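Local coordinates for catalase (Pseudomonas syringae, PDB 1M7S), which breaks hydrogen peroxide down into water and oxygen with a haem cofactor, protecting the cell from peroxide damage, at the interface of chains A and B and the interface of chains A and C. Numbering follows the deposited sequence. Chains: chain A/B/C, Catalase.

Contact 1: the interface of chains A and B. Residues chain A 94-95, 146, 151, 153; chain B 54, 96-97, 234.
A polar, loop-to-loop patch of a two-fold interface between identical subunits, this contact helps join chains A and B of the catalase tetramer, with B:His97 set against A:Gly95 and A:Asn151. The imidazole of B:His97 is gripped at both nitrogens. Its ND1 accepts the backbone N-H of A:Gly95 at 2.8 Å, the donor lying in the ring plane, while its NE2 donates to the amide oxygen OD1 of A:Asn151 at 3.0 Å, tilted from the ring and carbonyl planes. A:Asn151 brings its amide there with CG anti to the backbone N (chi1 -161°). The pattern suggests a hydrogen on NE2 and a lone pair at ND1, and a bond at each nitrogen, on either side of CE1, should fix the ring's rotation and flip. The faces are bracketed too, each toward the rim: CD2 of A:His94 lies over one, the two imidazoles meeting edge-to-face with planes 76° apart, and OD1 of B:Asn96 over the other. CG of A:Pro146 touches CE1 of B:His97 at 4.0 Å.

Beside this ring, the phenol of B:Tyr234 donates from OH to OD2 of A:Asp153 at 2.8 Å, from above the carboxylate plane. OD1 takes the nearly straight NE2 bond of A:His94 (174° at H) on its syn side, an intrachain bond that probably orients A:Asp153 towards the phenol, from a histidine that itself touches chain B. Water 1 links ND2 of A:Asn151, 2.7 Å away, to the backbone O of B:Asn96.

Contact 2: the interface of chains A and C. Residues chain A 357-358, 383-386; chain C 2-4.
Loop meets loop here: the segments A:Asn357-A:Asn358 and A:Pro383-A:Ala386 of chain A receive the N-terminal stretch C:Asp2-C:Leu4 of chain C, with no helix or strand on either side. The extended tail lies across both chain A segments, and its backbone supplies the polar groups. The N-H of C:Leu4 donates to the carbonyl O of A:Pro385 at 2.9 Å, and the bond is fairly straight (167° at H). From the other segment, the amide nitrogen ND2 of A:Asn357 donates to the carbonyl O of C:Thr3 at 3.2 Å. That donor stands well above the carbonyl plane, off the lone pairs, so the angular evidence suggests a less favourable bond than the one at A:Pro385.

The A:Asn357 amide reaches the tail because CG is anti to the backbone N (chi1 -178°), and its other end is held within chain A. NE of A:Arg384 donates to OD1 at 2.9 Å, with the acceptor in the guanidinium plane although NE sits above the amide carbonyl plane. This intrachain bond, drawn from an arginine chain extended from CG to NE, should fix the amide's flip and present ND2 to chain C.

Leucine packing supplies the apolar part. With CG anti to its backbone N (chi1 -179°), C:Leu4 directs its CD1 branch toward chain A, where this methyl touches CD of A:Arg384 at 3.8 Å and CA of A:Asn358 at 3.9 Å. The leucine and arginine side chains cross at about a right angle, and the methyl meets the aliphatic part of A:Arg384. Beside the backbone bond, the methyl CG2 of C:Thr3 lies 3.4 Å from the same O of A:Pro385.

The side chain of C:Asp2 is incompletely modelled, and what can be judged is its backbone and CB: water 2 joins the O of C:Asp2, at 3.2 Å, to ND2 of A:Asn357 and the O of A:Pro383.

Contact 1: the interface of chains A and B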
loop_
_atom_site.group_PDB
_atom_site.type_symbol
_atom_site.label_atom_id
_atom_site.label_comp_id
_atom_site.label_asym_id
_atom_site.label_seq_id
_atom_site.Cartn_x
_atom_site.Cartn_y
_atom_site.Cartn_z
ATOM N N HIS A 94 11.003 13.386 16.950
ATOM C CA HIS A 94 9.650 13.888 16.656
ATOM C C HIS A 94 9.277 13.906 15.189
ATOM O O HIS A 94 10.111 13.556 14.346
ATOM C CB HIS A 94 9.469 15.245 17.314
ATOM C CG HIS A 94 9.606 15.075 18.801
ATOM N ND1 HIS A 94 10.826 15.198 19.440
ATOM C CD2 HIS A 94 8.665 14.731 19.720
ATOM C CE1 HIS A 94 10.637 14.956 20.751
ATOM N NE2 HIS A 94 9.339 14.677 20.928
ATOM N N GLY A 95 8.033 14.231 14.859
ATOM C CA GLY A 95 7.559 14.181 13.490
ATOM C C GLY A 95 7.772 15.424 12.642
ATOM O O GLY A 95 8.503 16.366 12.972
ATOM N N PRO A 146 7.418 9.994 22.324
ATOM C CA PRO A 146 6.312 10.403 23.166
ATOM C C PRO A 146 5.554 9.189 23.675
ATOM O O PRO A 146 5.495 8.109 23.085
ATOM C CB PRO A 146 5.384 11.275 22.265
ATOM C CG PRO A 146 6.388 11.776 21.244
ATOM C CD PRO A 146 7.462 10.715 21.033
ATOM N N ASN A 151 0.713 10.809 23.178
ATOM C CA ASN A 151 1.503 11.611 22.222
ATOM C C ASN A 151 2.180 12.767 22.906
ATOM O O ASN A 151 2.511 13.778 22.246
ATOM C CB ASN A 151 0.647 12.007 21.010
ATOM C CG ASN A 151 1.423 12.430 19.793
ATOM O OD1 ASN A 151 2.427 11.798 19.496
ATOM N ND2 ASN A 151 0.956 13.490 19.079
ATOM N N ASP A 153 5.541 14.073 25.492
ATOM C CA ASP A 153 6.872 13.674 25.973
ATOM C C ASP A 153 6.713 13.249 27.436
ATOM O O ASP A 153 5.938 13.806 28.203
ATOM C CB ASP A 153 7.837 14.834 25.772
ATOM C CG ASP A 153 8.104 15.134 24.314
ATOM O OD1 ASP A 153 8.081 14.259 23.432
ATOM O OD2 ASP A 153 8.370 16.313 23.942
ATOM N N ARG B 54 -2.291 17.204 12.871
ATOM C CA ARG B 54 -1.937 17.382 14.304
ATOM C C ARG B 54 -3.244 17.341 15.116
ATOM O O ARG B 54 -4.064 18.255 14.973
ATOM C CB ARG B 54 -1.276 18.730 14.514
ATOM C CG ARG B 54 -0.997 19.159 15.955
ATOM C CD ARG B 54 -0.082 18.180 16.689
ATOM N NE ARG B 54 0.986 18.936 17.384
ATOM C CZ ARG B 54 1.500 18.449 18.529
ATOM N NH1 ARG B 54 2.468 19.147 19.092
ATOM N NH2 ARG B 54 1.101 17.309 19.109
ATOM N N ASN B 96 2.205 16.476 11.957
ATOM C CA ASN B 96 1.682 15.942 13.210
ATOM C C ASN B 96 2.354 16.321 14.506
ATOM O O ASN B 96 1.651 16.062 15.503
ATOM C CB ASN B 96 1.581 14.405 13.026
ATOM C CG ASN B 96 3.042 13.936 13.120
ATOM O OD1 ASN B 96 3.478 13.663 14.245
ATOM N ND2 ASN B 96 3.736 13.925 12.005
ATOM N N HIS B 97 3.582 16.817 14.618
ATOM C CA HIS B 97 4.181 17.276 15.850
ATOM C C HIS B 97 4.505 18.799 15.760
ATOM O O HIS B 97 5.324 19.353 16.479
ATOM C CB HIS B 97 5.477 16.609 16.333
ATOM C CG HIS B 97 5.247 15.293 17.035
ATOM N ND1 HIS B 97 5.974 14.180 16.774
ATOM C CD2 HIS B 97 4.301 14.969 17.967
ATOM C CE1 HIS B 97 5.495 13.187 17.559
ATOM N NE2 HIS B 97 4.471 13.639 18.293
ATOM N N TYR B 234 5.245 22.982 22.889
ATOM C CA TYR B 234 4.762 22.959 21.495
ATOM C C TYR B 234 3.528 22.060 21.459
ATOM O O TYR B 234 2.984 21.835 20.372
ATOM C CB TYR B 234 5.862 22.393 20.581
ATOM C CG TYR B 234 6.207 20.943 20.859
ATOM C CD1 TYR B 234 5.655 19.925 20.079
ATOM C CD2 TYR B 234 7.108 20.571 21.855
ATOM C CE1 TYR B 234 5.959 18.602 20.277
ATOM C CE2 TYR B 234 7.404 19.241 22.056
ATOM C CZ TYR B 234 6.824 18.259 21.299
ATOM O OH TYR B 234 7.104 16.906 21.500
HETATM O O HOH W 1 0.893 13.835 16.367
#

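Contact 2: the interface of chains A and C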
loop_
_atom_site.group_PDB
_atom_site.type_symbol
_atom_site.label_atom_id
_atom_site.label_comp_id
_atom_site.label_asym_id
_atom_site.label_seq_id
_atom_site.Cartn_x
_atom_site.Cartn_y
_atom_site.Cartn_z
ATOM N N ASN A 357 21.971 -2.982 -14.124
ATOM C CA ASN A 357 21.780 -4.146 -14.989
ATOM C C ASN A 357 21.580 -5.391 -14.160
ATOM O O ASN A 357 22.495 -6.029 -13.653
ATOM C CB ASN A 357 23.063 -4.285 -15.837
ATOM C CG ASN A 357 22.982 -5.426 -16.829
ATOM O OD1 ASN A 357 21.894 -5.762 -17.292
ATOM N ND2 ASN A 357 24.141 -6.013 -17.137
ATOM N N ASN A 358 20.319 -5.802 -14.019
ATOM C CA ASN A 358 20.002 -6.982 -13.250
ATOM C C ASN A 358 18.644 -7.505 -13.661
ATOM O O ASN A 358 18.000 -6.952 -14.549
ATOM C CB ASN A 358 20.160 -6.739 -11.730
ATOM C CG ASN A 358 19.292 -5.637 -11.154
ATOM O OD1 ASN A 358 18.102 -5.643 -11.437
ATOM N ND2 ASN A 358 19.856 -4.722 -10.367
ATOM N N PRO A 383 23.882 -12.873 -21.296
ATOM C CA PRO A 383 24.600 -13.026 -20.046
ATOM C C PRO A 383 24.787 -11.705 -19.321
ATOM O O PRO A 383 25.023 -10.662 -19.941
ATOM C CB PRO A 383 25.977 -13.641 -20.367
ATOM C CG PRO A 383 26.035 -13.577 -21.872
ATOM C CD PRO A 383 24.715 -13.157 -22.462
ATOM N N ARG A 384 24.884 -11.809 -18.003
ATOM C CA ARG A 384 25.211 -10.727 -17.092
ATOM C C ARG A 384 26.276 -11.210 -16.087
ATOM O O ARG A 384 26.019 -11.602 -14.946
ATOM C CB ARG A 384 23.985 -10.302 -16.284
ATOM C CG ARG A 384 22.918 -9.508 -16.996
ATOM C CD ARG A 384 21.816 -9.046 -16.033
ATOM N NE ARG A 384 20.744 -8.377 -16.785
ATOM C CZ ARG A 384 19.637 -9.005 -17.184
ATOM N NH1 ARG A 384 19.438 -10.287 -16.881
ATOM N NH2 ARG A 384 18.704 -8.383 -17.887
ATOM N N PRO A 385 27.501 -11.300 -16.548
ATOM C CA PRO A 385 28.634 -11.756 -15.740
ATOM C C PRO A 385 28.851 -10.869 -14.519
ATOM O O PRO A 385 28.660 -9.649 -14.546
ATOM C CB PRO A 385 29.896 -11.662 -16.612
ATOM C CG PRO A 385 29.440 -10.722 -17.700
ATOM C CD PRO A 385 27.944 -10.897 -17.888
ATOM N N ALA A 386 29.301 -11.554 -13.468
ATOM C CA ALA A 386 29.701 -10.884 -12.232
ATOM C C ALA A 386 31.114 -10.356 -12.409
ATOM O O ALA A 386 31.773 -10.669 -13.409
ATOM C CB ALA A 386 29.631 -11.889 -11.079
ATOM N N ASP C 2 27.783 -6.850 -20.373
ATOM C CA ASP C 2 27.726 -5.837 -19.275
ATOM C C ASP C 2 27.551 -6.534 -17.914
ATOM O O ASP C 2 26.807 -7.493 -17.730
ATOM C CB ASP C 2 26.691 -4.771 -19.565
ATOM N N THR C 3 28.342 -6.057 -16.970
ATOM C CA THR C 3 28.374 -6.622 -15.632
ATOM C C THR C 3 27.052 -6.481 -14.892
ATOM O O THR C 3 26.408 -5.441 -15.016
ATOM C CB THR C 3 29.478 -5.896 -14.838
ATOM O OG1 THR C 3 30.560 -5.817 -15.777
ATOM C CG2 THR C 3 29.883 -6.606 -13.572
ATOM N N LEU C 4 26.737 -7.522 -14.133
ATOM C CA LEU C 4 25.589 -7.545 -13.241
ATOM C C LEU C 4 25.779 -6.527 -12.108
ATOM O O LEU C 4 26.883 -6.345 -11.587
ATOM C CB LEU C 4 25.472 -8.913 -12.602
ATOM C CG LEU C 4 24.297 -9.142 -11.639
ATOM C CD1 LEU C 4 23.015 -9.286 -12.455
ATOM C CD2 LEU C 4 24.543 -10.388 -10.819
HETATM O O HOH W 2 24.235 -7.668 -19.623
#

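The C-alpha centres of contact 1 and contact 2 lie about 47 Å apart, and no residue of chain A serves both. Chain A thus meets different neighbours at well-separated places, as a tetramer with more than one kind of two-fold interface requires; each contact recurs with its chains exchanged. Contact 1 is the nearer to the active site, its centre about 12 Å from A:His52, against about 34 Å for contact 2. Both join subunits, contact 2 by holding the N-terminal tail of one against another; the structure alone does not show an effect of either on catalysis.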